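Local coordinates for protein E (Haemophilus influenzae, PDB 3ZH5), which acts as a multifunctional surface adhesin that binds host epithelial cells and host proteins including vitronectin, laminin and plasminogen, aiding serum resistance and immune evasion, at residues A[19-24]-A[111-116]; A[44-49]-A[69-74]; A[55-60]-A[96-101]; A[63-68]-A[89-94]. All coordinates share one frame; numbering follows the deposited sequence.

Contact 1 of 4, residues A[19-24]-A[111-116]; sequences LVKNVN and TPDTTL
The carboxylate of Asp113 takes the end of Lys21 over one of its faces: CE stands above the OD1 side, 3.3 Å from that oxygen, and NZ comes almost as close to one oxygen as to the other. The NZ to OD2 distance of this salt bridge is 3.2 Å. The backbone carbonyl of Asp113 is approached in a similar way, with NZ well above the C=O plane, 57° out of it, yet only 2.9 Å from Asp113 O in a hydrogen bond. A bend at the last torsion of Lys21 (chi4 -149°) swings NZ to a place where one ammonium group serves both acceptors at the exposed margin of the contact.

Deeper in, Thr115 does the packing. Its CG2 touches Leu19 CB at 3.7 Å, the two side chains crossing at about a right angle, while Thr115 OG1 gives a weak hydrogen bond of 3.4 Å to Val20 O. That carbonyl belongs to a type II turn from Leu19 to Asn22; an Asx turn follows, Asn22 OD1 accepting from Asn24 N.

Thr114 is the N-cap of helix 115-128, its OG1 bonded to Tyr117 N. The contact therefore sets the turn between strands 16-19 and 25-34 against the first turn of that helix, where Asn118 also holds Val20 N and Tyr25 of strand 25-34 packs on Leu19 and Thr115.

Contact 2 of 4, residues A[44-49]-A[69-74]; sequences FDAVVN and QYKILN
Phe44, Asp45 and Ala46 pair with Lys71, Tyr70 and Gln69 as antiparallel neighbours, the short strand axes coming within 4.6 Å at 136° between their directions, a strong twist. This is the join of strands 41-50 and 64-74 in the antiparallel sheet that packs against helix 115-128. Phe44 with Lys71 and Ala46 with Gln69 are hydrogen-bonded pairs, each closed by two N-H to O=C bonds, and Asp45 with Tyr70 is the non-hydrogen-bonded pair between them.

On the face turned to the helix, Phe44 has CG between its backbone N and carbonyl carbon (chi1 69°), and its ring lies beneath Lys71. Lys71 CB sits over one ring face, 3.8 Å from the centroid and displaced toward the rim, a CH-pi contact, with CG following over CE2 and CZ. At the ring edge, in plane, comes Leu73 CB, 4.0 Å from Phe44 CE1. Phe44 and Leu73 both rest on Ile123 of the helix, and Leu73 also touches Cys124, which is disulfide-bonded to Cys75 just past the strand. The amine of Lys71 leads away to Gln82, as the amide of Gln69 does to Thr85, both on strand 79-88.

On the other face, Asp45 OD1 approaches the Tyr70 backbone at CA, 3.7 Å away, while Asp45 OD2 forms a salt bridge with Arg68 and the Tyr70 hydroxyl bonds His43. Gln69 O takes two approaches from the partner strand: a hydrogen bond from Ala46 N at 2.8 Å and a CA-H...O contact in which Asp45 CA lies 3.3 Å from Gln69 O.

Contact 3 of 4, residues A[55-60]-A[96-101]; sequences YVYPEP and LRAAPK
Tyr57 carries its CG anti to the carbonyl carbon (chi1 -75°), and a second torsion near perpendicular (chi2 84°) turns the ring so that one face looks at Ala98; Leu96, with CG anti to its own backbone N, brings its side chain back to the same ring. The tyrosine hydroxyl reaches the corner of the other segment, OH donating to Leu96 O at 2.5 Å. That is very short for such a bond, and the exact length deserves caution. The acceptor lies at the ring edge, in plane.

Over the face, the methyl of Ala98 makes a CH-pi contact: its CB is 4.0 Å from the Tyr57 ring centroid, displaced toward the rim and nearest to CE2. Leu96 CD2 comes to Tyr57 CE2 at 3.7 Å from the other side of the ring plane, beyond the rim, the two side chains sliding past each other in opposite directions. The Ala98 methyl also meets the backbone of the loop, 3.6 Å from Val56 O.

Beyond the contact, Val56 packs on Phe87, Arg97 forms a salt bridge with Asp86, and Ala98 is backbone-bonded to Phe87, all on strand 79-88. A buried tyrosine of the irregular loop 55-60 thus packs its ring and hydroxyl against the corner that leads into strand 97-98, at one end of the antiparallel sheet.

Contact 4 of 4, residues A[63-68]-A[89-94]; sequences YARSVR and DEFWGQ
Ser66 pushes a single buried hydroxyl into the turn of the partner segment and bridges it from within: OG donates to Glu90 O at 2.7 Å and accepts from Gly93 N, also at 2.7 Å. It is placed there by a chi1 of 67°, with OG between the backbone N and the carbonyl carbon. The bond to Glu90 O lies in the carbonyl plane, whereas the one from Gly93 is clearly bent. Trp92 and Gly93 both have positive phi, and the chain curls back around the serine oxygen.

Arg68 holds the far side of the turn. Its chain bends at chi3 (-78°), setting NE to point at Gly93 O, 3.0 Å away, on a lone pair and close to the guanidinium plane. NH2 adds weak bonds to Trp92 O and Gly93 O, while NH1 makes a salt bridge with Asp28.

Residues 65 and 66 form a classic beta bulge, Arg65 and Ser66 both facing Tyr88 of strand 79-88, and the strand turns a corner here. The bulge lets successive side chains meet the same loop: while Ser66 grips the turn, Arg65 lies across Phe91. Its CB is over one ring face, 4.0 Å from the centroid and offset to the rim, in a CH-pi contact, and the guanidinium plane is steeply inclined to the ring. Phe91 also meets the backbone, CD1 standing 3.3 Å from Arg65 O. Trp92 turns away, its N bonded to Asn49 OD1 and its indole edge-to-face with Tyr26.

Overall arrangement
From the N terminus, segment 19-24 comes first and meets its partner last, so contact 1 closes a loop that encloses the other three and ties the turn after strand 16-19 to the start of helix 115-128. Segment 44-49 then opens contact 2, 55-60 contact 3 and 63-68 contact 4; residues 69-74 close contact 2, so it crosses both of these. Segments 89-94 and 96-101 follow, placing contact 4 within the span of contact 3. Contacts 2 and 4 share strand 64-74 and meet at Asp45 and Arg68. Asp89 joins contact 4 to contact 3 through Leu96 N, and Asn24 joins contact 1 to Asn49 of contact 2.

Contact 1 of 4, residues A[19-24]-A[111-116]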
# COMPACT_ATOMS: atom_id res chain seq x y z
N LEU A 19 7.97 -5.22 -2.14
CA LEU A 19 7.39 -6.08 -3.15
C LEU A 19 8.27 -6.20 -4.35
O LEU A 19 9.10 -5.34 -4.64
CB LEU A 19 6.02 -5.55 -3.60
CG LEU A 19 5.10 -5.49 -2.38
CD1 LEU A 19 3.69 -5.09 -2.72
CD2 LEU A 19 5.11 -6.85 -1.64
N VAL A 20 8.04 -7.26 -5.10
CA VAL A 20 8.66 -7.46 -6.39
C VAL A 20 8.16 -6.40 -7.39
O VAL A 20 7.03 -5.93 -7.32
CB VAL A 20 8.36 -8.90 -6.88
CG1 VAL A 20 8.54 -9.05 -8.35
CG2 VAL A 20 9.22 -9.88 -6.12
N LYS A 21 9.05 -5.99 -8.29
CA LYS A 21 8.73 -5.06 -9.36
C LYS A 21 8.69 -3.59 -8.95
O LYS A 21 8.66 -2.72 -9.80
CB LYS A 21 7.43 -5.46 -10.10
CG LYS A 21 7.57 -6.71 -10.96
CD LYS A 21 6.41 -6.90 -11.93
CE LYS A 21 6.59 -8.16 -12.79
NZ LYS A 21 5.96 -8.00 -14.13
N ASN A 22 8.65 -3.30 -7.65
CA ASN A 22 8.82 -1.92 -7.27
C ASN A 22 9.50 -1.85 -5.90
O ASN A 22 8.85 -2.06 -4.87
CB ASN A 22 7.44 -1.22 -7.26
CG ASN A 22 7.55 0.27 -6.97
OD1 ASN A 22 8.62 0.75 -6.58
ND2 ASN A 22 6.45 1.00 -7.15
N VAL A 23 10.80 -1.53 -5.89
CA VAL A 23 11.55 -1.53 -4.63
C VAL A 23 11.05 -0.44 -3.67
O VAL A 23 11.45 -0.39 -2.50
CB VAL A 23 13.07 -1.40 -4.85
CG1 VAL A 23 13.59 -2.58 -5.70
CG2 VAL A 23 13.43 -0.07 -5.49
N ASN A 24 10.15 0.42 -4.13
CA ASN A 24 9.56 1.44 -3.25
C ASN A 24 8.12 1.19 -2.87
O ASN A 24 7.48 2.09 -2.35
CB ASN A 24 9.68 2.82 -3.91
CG ASN A 24 11.13 3.20 -4.09
OD1 ASN A 24 11.89 3.10 -3.13
ND2 ASN A 24 11.54 3.56 -5.32
N THR A 111 -3.81 -10.42 -11.12
CA THR A 111 -3.32 -11.32 -12.13
C THR A 111 -1.82 -11.55 -11.91
O THR A 111 -1.10 -10.66 -11.43
CB THR A 111 -3.68 -10.76 -13.55
OG1 THR A 111 -3.26 -11.70 -14.55
CG2 THR A 111 -2.97 -9.44 -13.81
N PRO A 112 -1.32 -12.73 -12.26
CA PRO A 112 0.10 -13.00 -12.00
C PRO A 112 1.05 -11.96 -12.58
O PRO A 112 0.71 -11.16 -13.47
CB PRO A 112 0.33 -14.35 -12.69
CG PRO A 112 -0.98 -15.02 -12.63
CD PRO A 112 -2.00 -13.91 -12.83
N ASP A 113 2.26 -11.99 -12.06
CA ASP A 113 3.36 -11.21 -12.58
C ASP A 113 3.10 -9.72 -12.47
O ASP A 113 3.28 -8.96 -13.43
CB ASP A 113 3.63 -11.55 -14.03
CG ASP A 113 5.02 -11.19 -14.42
OD1 ASP A 113 5.88 -11.27 -13.52
OD2 ASP A 113 5.25 -10.80 -15.59
N THR A 114 2.65 -9.32 -11.31
CA THR A 114 2.26 -7.91 -11.07
C THR A 114 2.57 -7.61 -9.62
O THR A 114 2.69 -8.52 -8.81
CB THR A 114 0.74 -7.60 -11.30
OG1 THR A 114 -0.01 -8.16 -10.22
CG2 THR A 114 0.22 -8.15 -12.60
N THR A 115 2.70 -6.33 -9.28
CA THR A 115 3.23 -5.97 -7.97
C THR A 115 2.26 -6.40 -6.90
O THR A 115 2.63 -6.91 -5.82
CB THR A 115 3.53 -4.48 -7.81
OG1 THR A 115 4.52 -4.07 -8.76
CG2 THR A 115 4.05 -4.21 -6.42
N LEU A 116 0.98 -6.18 -7.15
CA LEU A 116 0.04 -6.45 -6.08
C LEU A 116 -0.24 -7.95 -5.94
O LEU A 116 -0.59 -8.42 -4.85
CB LEU A 116 -1.22 -5.62 -6.27
CG LEU A 116 -0.96 -4.20 -5.78
CD1 LEU A 116 -2.12 -3.25 -6.06
CD2 LEU A 116 -0.70 -4.25 -4.30

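Contact 2 of 4, residues A[44-49]-A[69-74]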
# COMPACT_ATOMS: atom_id res chain seq x y z
N PHE A 44 -5.09 -4.41 4.87
CA PHE A 44 -3.71 -3.92 5.05
C PHE A 44 -3.44 -2.60 4.39
O PHE A 44 -4.13 -2.26 3.44
CB PHE A 44 -2.70 -4.95 4.54
CG PHE A 44 -2.69 -5.13 3.04
CD1 PHE A 44 -3.53 -6.03 2.43
CD2 PHE A 44 -1.76 -4.47 2.27
CE1 PHE A 44 -3.48 -6.22 1.05
CE2 PHE A 44 -1.71 -4.66 0.89
CZ PHE A 44 -2.59 -5.54 0.30
N ASP A 45 -2.45 -1.84 4.87
CA ASP A 45 -1.95 -0.68 4.12
C ASP A 45 -0.81 -1.02 3.16
O ASP A 45 0.14 -1.67 3.52
CB ASP A 45 -1.46 0.43 5.04
CG ASP A 45 -2.57 1.07 5.85
OD1 ASP A 45 -3.77 0.89 5.51
OD2 ASP A 45 -2.23 1.79 6.81
N ALA A 46 -0.92 -0.56 1.93
CA ALA A 46 0.24 -0.54 1.04
C ALA A 46 0.86 0.84 1.24
O ALA A 46 0.13 1.82 1.42
CB ALA A 46 -0.18 -0.74 -0.39
N VAL A 47 2.20 0.94 1.19
CA VAL A 47 2.87 2.23 1.41
C VAL A 47 3.88 2.41 0.30
O VAL A 47 4.69 1.54 0.10
CB VAL A 47 3.58 2.28 2.75
CG1 VAL A 47 4.46 3.47 2.85
CG2 VAL A 47 2.53 2.32 3.88
N VAL A 48 3.80 3.52 -0.43
CA VAL A 48 4.73 3.79 -1.54
C VAL A 48 5.58 4.99 -1.24
O VAL A 48 5.05 6.07 -1.03
CB VAL A 48 3.98 4.10 -2.85
CG1 VAL A 48 4.94 4.32 -3.97
CG2 VAL A 48 3.01 2.98 -3.19
N ASN A 49 6.91 4.82 -1.25
CA ASN A 49 7.79 5.97 -1.17
C ASN A 49 7.99 6.52 -2.58
O ASN A 49 8.36 5.78 -3.50
CB ASN A 49 9.12 5.58 -0.51
CG ASN A 49 8.96 5.26 0.94
OD1 ASN A 49 8.01 5.72 1.58
ND2 ASN A 49 9.89 4.49 1.49
N GLN A 69 -2.08 3.48 1.23
CA GLN A 69 -3.35 3.08 0.65
C GLN A 69 -3.92 1.89 1.37
O GLN A 69 -3.27 0.86 1.50
CB GLN A 69 -3.19 2.72 -0.80
CG GLN A 69 -2.88 3.93 -1.64
CD GLN A 69 -2.80 3.62 -3.10
OE1 GLN A 69 -2.09 2.70 -3.52
NE2 GLN A 69 -3.51 4.39 -3.88
N TYR A 70 -5.15 2.06 1.82
CA TYR A 70 -5.87 1.00 2.50
C TYR A 70 -6.41 0.00 1.51
O TYR A 70 -7.22 0.36 0.62
CB TYR A 70 -7.03 1.63 3.24
CG TYR A 70 -7.72 0.75 4.27
CD1 TYR A 70 -8.29 -0.47 3.92
CD2 TYR A 70 -7.80 1.14 5.59
CE1 TYR A 70 -8.91 -1.28 4.89
CE2 TYR A 70 -8.41 0.35 6.55
CZ TYR A 70 -8.98 -0.86 6.19
OH TYR A 70 -9.58 -1.65 7.20
N LYS A 71 -5.98 -1.24 1.65
CA LYS A 71 -6.43 -2.33 0.80
C LYS A 71 -7.22 -3.39 1.57
O LYS A 71 -6.95 -3.60 2.75
CB LYS A 71 -5.22 -3.04 0.18
CG LYS A 71 -4.28 -2.10 -0.55
CD LYS A 71 -4.91 -1.54 -1.84
CE LYS A 71 -3.80 -0.98 -2.73
NZ LYS A 71 -4.30 -0.22 -3.87
N ILE A 72 -8.10 -4.11 0.87
CA ILE A 72 -8.73 -5.28 1.39
C ILE A 72 -8.55 -6.36 0.36
O ILE A 72 -8.94 -6.21 -0.83
CB ILE A 72 -10.26 -5.08 1.66
CG1 ILE A 72 -10.49 -3.97 2.68
CG2 ILE A 72 -10.88 -6.40 2.07
CD1 ILE A 72 -11.93 -3.51 2.82
N LEU A 73 -7.94 -7.45 0.83
CA LEU A 73 -7.69 -8.63 0.03
C LEU A 73 -8.55 -9.81 0.42
O LEU A 73 -8.60 -10.21 1.58
CB LEU A 73 -6.19 -8.99 0.10
CG LEU A 73 -5.76 -10.32 -0.51
CD1 LEU A 73 -5.84 -10.18 -2.02
CD2 LEU A 73 -4.32 -10.68 -0.05
N ASN A 74 -9.18 -10.44 -0.57
CA ASN A 74 -9.78 -11.75 -0.40
C ASN A 74 -8.87 -12.87 -0.95
O ASN A 74 -8.69 -13.01 -2.15
CB ASN A 74 -11.14 -11.78 -1.08
CG ASN A 74 -11.90 -13.04 -0.75
OD1 ASN A 74 -11.40 -13.93 -0.06
ND2 ASN A 74 -13.14 -13.10 -1.20

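Contact 3 of 4, residues A[55-60]-A[96-101]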
# COMPACT_ATOMS: atom_id res chain seq x y z
N TYR A 55 2.35 17.74 -5.02
CA TYR A 55 1.89 18.93 -4.32
C TYR A 55 0.40 18.83 -4.11
O TYR A 55 -0.39 19.32 -4.93
CB TYR A 55 2.25 20.18 -5.11
CG TYR A 55 3.74 20.40 -5.24
CD1 TYR A 55 4.48 19.71 -6.19
CD2 TYR A 55 4.41 21.27 -4.40
CE1 TYR A 55 5.84 19.91 -6.31
CE2 TYR A 55 5.76 21.47 -4.51
CZ TYR A 55 6.47 20.79 -5.46
OH TYR A 55 7.83 20.99 -5.56
N VAL A 56 0.01 18.21 -3.00
CA VAL A 56 -1.39 17.91 -2.71
C VAL A 56 -1.87 18.57 -1.42
O VAL A 56 -2.90 18.20 -0.88
CB VAL A 56 -1.61 16.38 -2.56
CG1 VAL A 56 -1.65 15.71 -3.92
CG2 VAL A 56 -0.52 15.75 -1.69
N TYR A 57 -1.11 19.55 -0.94
CA TYR A 57 -1.39 20.16 0.33
C TYR A 57 -1.99 21.52 0.11
O TYR A 57 -1.92 22.04 -1.00
CB TYR A 57 -0.10 20.29 1.12
CG TYR A 57 0.35 18.97 1.69
CD1 TYR A 57 1.08 18.09 0.91
CD2 TYR A 57 0.04 18.61 2.99
CE1 TYR A 57 1.49 16.88 1.42
CE2 TYR A 57 0.45 17.41 3.50
CZ TYR A 57 1.18 16.55 2.71
OH TYR A 57 1.58 15.35 3.22
N PRO A 58 -2.56 22.10 1.18
CA PRO A 58 -3.17 23.43 1.15
C PRO A 58 -2.17 24.44 0.63
O PRO A 58 -2.49 25.29 -0.19
CB PRO A 58 -3.48 23.70 2.62
CG PRO A 58 -2.53 22.83 3.38
CD PRO A 58 -2.49 21.59 2.56
N GLU A 59 -0.94 24.32 1.12
CA GLU A 59 0.12 25.23 0.72
C GLU A 59 0.88 24.63 -0.45
O GLU A 59 1.35 23.48 -0.39
CB GLU A 59 1.05 25.50 1.88
CG GLU A 59 1.51 26.95 1.93
CD GLU A 59 2.97 27.08 2.27
OE1 GLU A 59 3.65 26.03 2.35
OE2 GLU A 59 3.44 28.22 2.46
N PRO A 60 1.01 25.41 -1.52
CA PRO A 60 1.53 24.83 -2.76
C PRO A 60 3.05 24.64 -2.78
O PRO A 60 3.58 24.31 -3.83
CB PRO A 60 1.10 25.85 -3.82
CG PRO A 60 1.01 27.16 -3.07
CD PRO A 60 0.69 26.84 -1.65
N LEU A 96 2.82 14.72 8.10
CA LEU A 96 1.67 15.57 7.82
C LEU A 96 0.89 14.99 6.66
O LEU A 96 1.46 14.68 5.60
CB LEU A 96 2.10 17.00 7.48
CG LEU A 96 0.91 17.96 7.26
CD1 LEU A 96 0.18 18.24 8.57
CD2 LEU A 96 1.35 19.26 6.60
N ARG A 97 -0.42 14.88 6.85
CA ARG A 97 -1.27 14.11 5.96
C ARG A 97 -2.16 14.98 5.08
O ARG A 97 -2.61 16.05 5.49
CB ARG A 97 -2.15 13.21 6.82
CG ARG A 97 -3.05 12.28 6.01
CD ARG A 97 -4.03 11.54 6.88
NE ARG A 97 -5.07 12.42 7.37
CZ ARG A 97 -6.09 12.86 6.64
NH1 ARG A 97 -6.19 12.49 5.37
NH2 ARG A 97 -7.01 13.67 7.17
N ALA A 98 -2.47 14.50 3.88
CA ALA A 98 -3.48 15.15 3.07
C ALA A 98 -4.22 14.07 2.33
O ALA A 98 -3.78 12.94 2.26
CB ALA A 98 -2.87 16.13 2.11
N ALA A 99 -5.38 14.42 1.79
CA ALA A 99 -6.20 13.44 1.11
C ALA A 99 -7.15 14.12 0.16
O ALA A 99 -7.53 15.26 0.38
CB ALA A 99 -6.98 12.62 2.14
N PRO A 100 -7.53 13.41 -0.91
CA PRO A 100 -8.58 13.90 -1.83
C PRO A 100 -9.95 13.97 -1.17
O PRO A 100 -10.23 13.18 -0.26
CB PRO A 100 -8.61 12.83 -2.93
CG PRO A 100 -7.70 11.70 -2.48
CD PRO A 100 -7.20 12.00 -1.11
N LYS A 101 -10.80 14.89 -1.63
CA LYS A 101 -12.18 14.99 -1.15
C LYS A 101 -12.93 13.69 -1.43
O LYS A 101 -13.43 13.04 -0.51
CB LYS A 101 -12.91 16.16 -1.81
CG LYS A 101 -12.45 17.53 -1.32
CD LYS A 101 -12.68 18.65 -2.36
CE LYS A 101 -11.65 18.57 -3.50
NZ LYS A 101 -11.62 19.80 -4.35

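Contact 4 of 4, residues A[63-68]-A[89-94]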
# COMPACT_ATOMS: atom_id res chain seq x y z
N TYR A 63 5.01 19.26 -0.39
CA TYR A 63 4.82 18.09 -1.25
C TYR A 63 4.90 16.80 -0.45
O TYR A 63 5.59 16.73 0.56
CB TYR A 63 5.88 18.07 -2.33
CG TYR A 63 7.29 18.14 -1.78
CD1 TYR A 63 7.90 19.36 -1.54
CD2 TYR A 63 8.01 16.98 -1.49
CE1 TYR A 63 9.20 19.43 -1.04
CE2 TYR A 63 9.31 17.04 -0.99
CZ TYR A 63 9.89 18.27 -0.77
OH TYR A 63 11.16 18.36 -0.26
N ALA A 64 4.21 15.77 -0.94
CA ALA A 64 4.19 14.49 -0.25
C ALA A 64 5.41 13.68 -0.66
O ALA A 64 5.85 13.80 -1.79
CB ALA A 64 2.94 13.72 -0.62
N ARG A 65 5.90 12.86 0.27
CA ARG A 65 6.98 11.91 0.02
C ARG A 65 6.54 10.46 -0.00
O ARG A 65 7.24 9.60 -0.53
CB ARG A 65 8.10 12.09 1.06
CG ARG A 65 8.79 13.42 0.95
CD ARG A 65 9.94 13.57 1.91
NE ARG A 65 10.41 14.95 1.92
CZ ARG A 65 11.68 15.32 2.04
NH1 ARG A 65 12.64 14.42 2.17
NH2 ARG A 65 11.99 16.61 2.02
N SER A 66 5.38 10.15 0.57
CA SER A 66 4.87 8.78 0.46
C SER A 66 3.35 8.78 0.40
O SER A 66 2.70 9.79 0.64
CB SER A 66 5.38 7.92 1.64
OG SER A 66 4.82 8.35 2.90
N VAL A 67 2.80 7.63 0.03
CA VAL A 67 1.36 7.44 -0.03
C VAL A 67 1.04 6.20 0.76
O VAL A 67 1.73 5.21 0.68
CB VAL A 67 0.92 7.20 -1.47
CG1 VAL A 67 -0.59 7.28 -1.58
CG2 VAL A 67 1.56 8.24 -2.37
N ARG A 68 -0.03 6.24 1.53
CA ARG A 68 -0.51 5.07 2.22
C ARG A 68 -1.88 4.72 1.65
O ARG A 68 -2.77 5.57 1.60
CB ARG A 68 -0.58 5.40 3.71
CG ARG A 68 -0.99 4.29 4.64
CD ARG A 68 -0.80 4.72 6.10
NE ARG A 68 0.58 4.70 6.61
CZ ARG A 68 1.18 3.61 7.06
NH1 ARG A 68 0.56 2.44 7.04
NH2 ARG A 68 2.41 3.68 7.54
N ASP A 89 3.93 13.69 4.17
CA ASP A 89 5.06 14.52 3.79
C ASP A 89 6.39 13.92 4.27
O ASP A 89 7.44 14.54 4.09
CB ASP A 89 4.89 15.95 4.31
CG ASP A 89 5.29 16.10 5.77
OD1 ASP A 89 5.27 15.09 6.51
OD2 ASP A 89 5.63 17.24 6.18
N GLU A 90 6.33 12.73 4.87
CA GLU A 90 7.53 11.96 5.19
C GLU A 90 7.42 10.58 4.53
O GLU A 90 6.33 10.16 4.16
CB GLU A 90 7.69 11.80 6.71
CG GLU A 90 8.02 13.09 7.44
CD GLU A 90 7.53 13.08 8.88
OE1 GLU A 90 7.42 11.99 9.46
OE2 GLU A 90 7.25 14.17 9.41
N PHE A 91 8.54 9.87 4.37
CA PHE A 91 8.50 8.52 3.80
C PHE A 91 7.85 7.57 4.80
O PHE A 91 7.65 7.92 5.96
CB PHE A 91 9.92 8.03 3.43
CG PHE A 91 10.57 8.82 2.33
CD1 PHE A 91 10.06 8.78 1.05
CD2 PHE A 91 11.68 9.60 2.58
CE1 PHE A 91 10.64 9.50 0.04
CE2 PHE A 91 12.27 10.32 1.57
CZ PHE A 91 11.74 10.28 0.30
N TRP A 92 7.48 6.37 4.34
CA TRP A 92 6.89 5.34 5.20
C TRP A 92 5.46 5.68 5.68
O TRP A 92 4.98 5.14 6.67
CB TRP A 92 7.81 5.03 6.40
CG TRP A 92 9.25 4.67 5.98
CD1 TRP A 92 10.37 5.36 6.29
CD2 TRP A 92 9.66 3.55 5.19
NE1 TRP A 92 11.48 4.73 5.74
CE2 TRP A 92 11.06 3.62 5.06
CE3 TRP A 92 8.97 2.49 4.58
CZ2 TRP A 92 11.81 2.67 4.33
CZ3 TRP A 92 9.72 1.53 3.86
CH2 TRP A 92 11.12 1.64 3.74
N GLY A 93 4.78 6.53 4.93
CA GLY A 93 3.40 6.85 5.19
C GLY A 93 3.19 7.47 6.58
O GLY A 93 2.29 7.06 7.30
N GLN A 94 4.02 8.46 6.93
CA GLN A 94 4.01 9.09 8.25
C GLN A 94 4.11 10.58 8.03
O GLN A 94 4.57 11.02 6.97
CB GLN A 94 5.26 8.71 9.07
CG GLN A 94 5.61 7.23 9.11
CD GLN A 94 4.71 6.44 10.02
OE1 GLN A 94 4.06 7.00 10.91
NE2 GLN A 94 4.66 5.14 9.81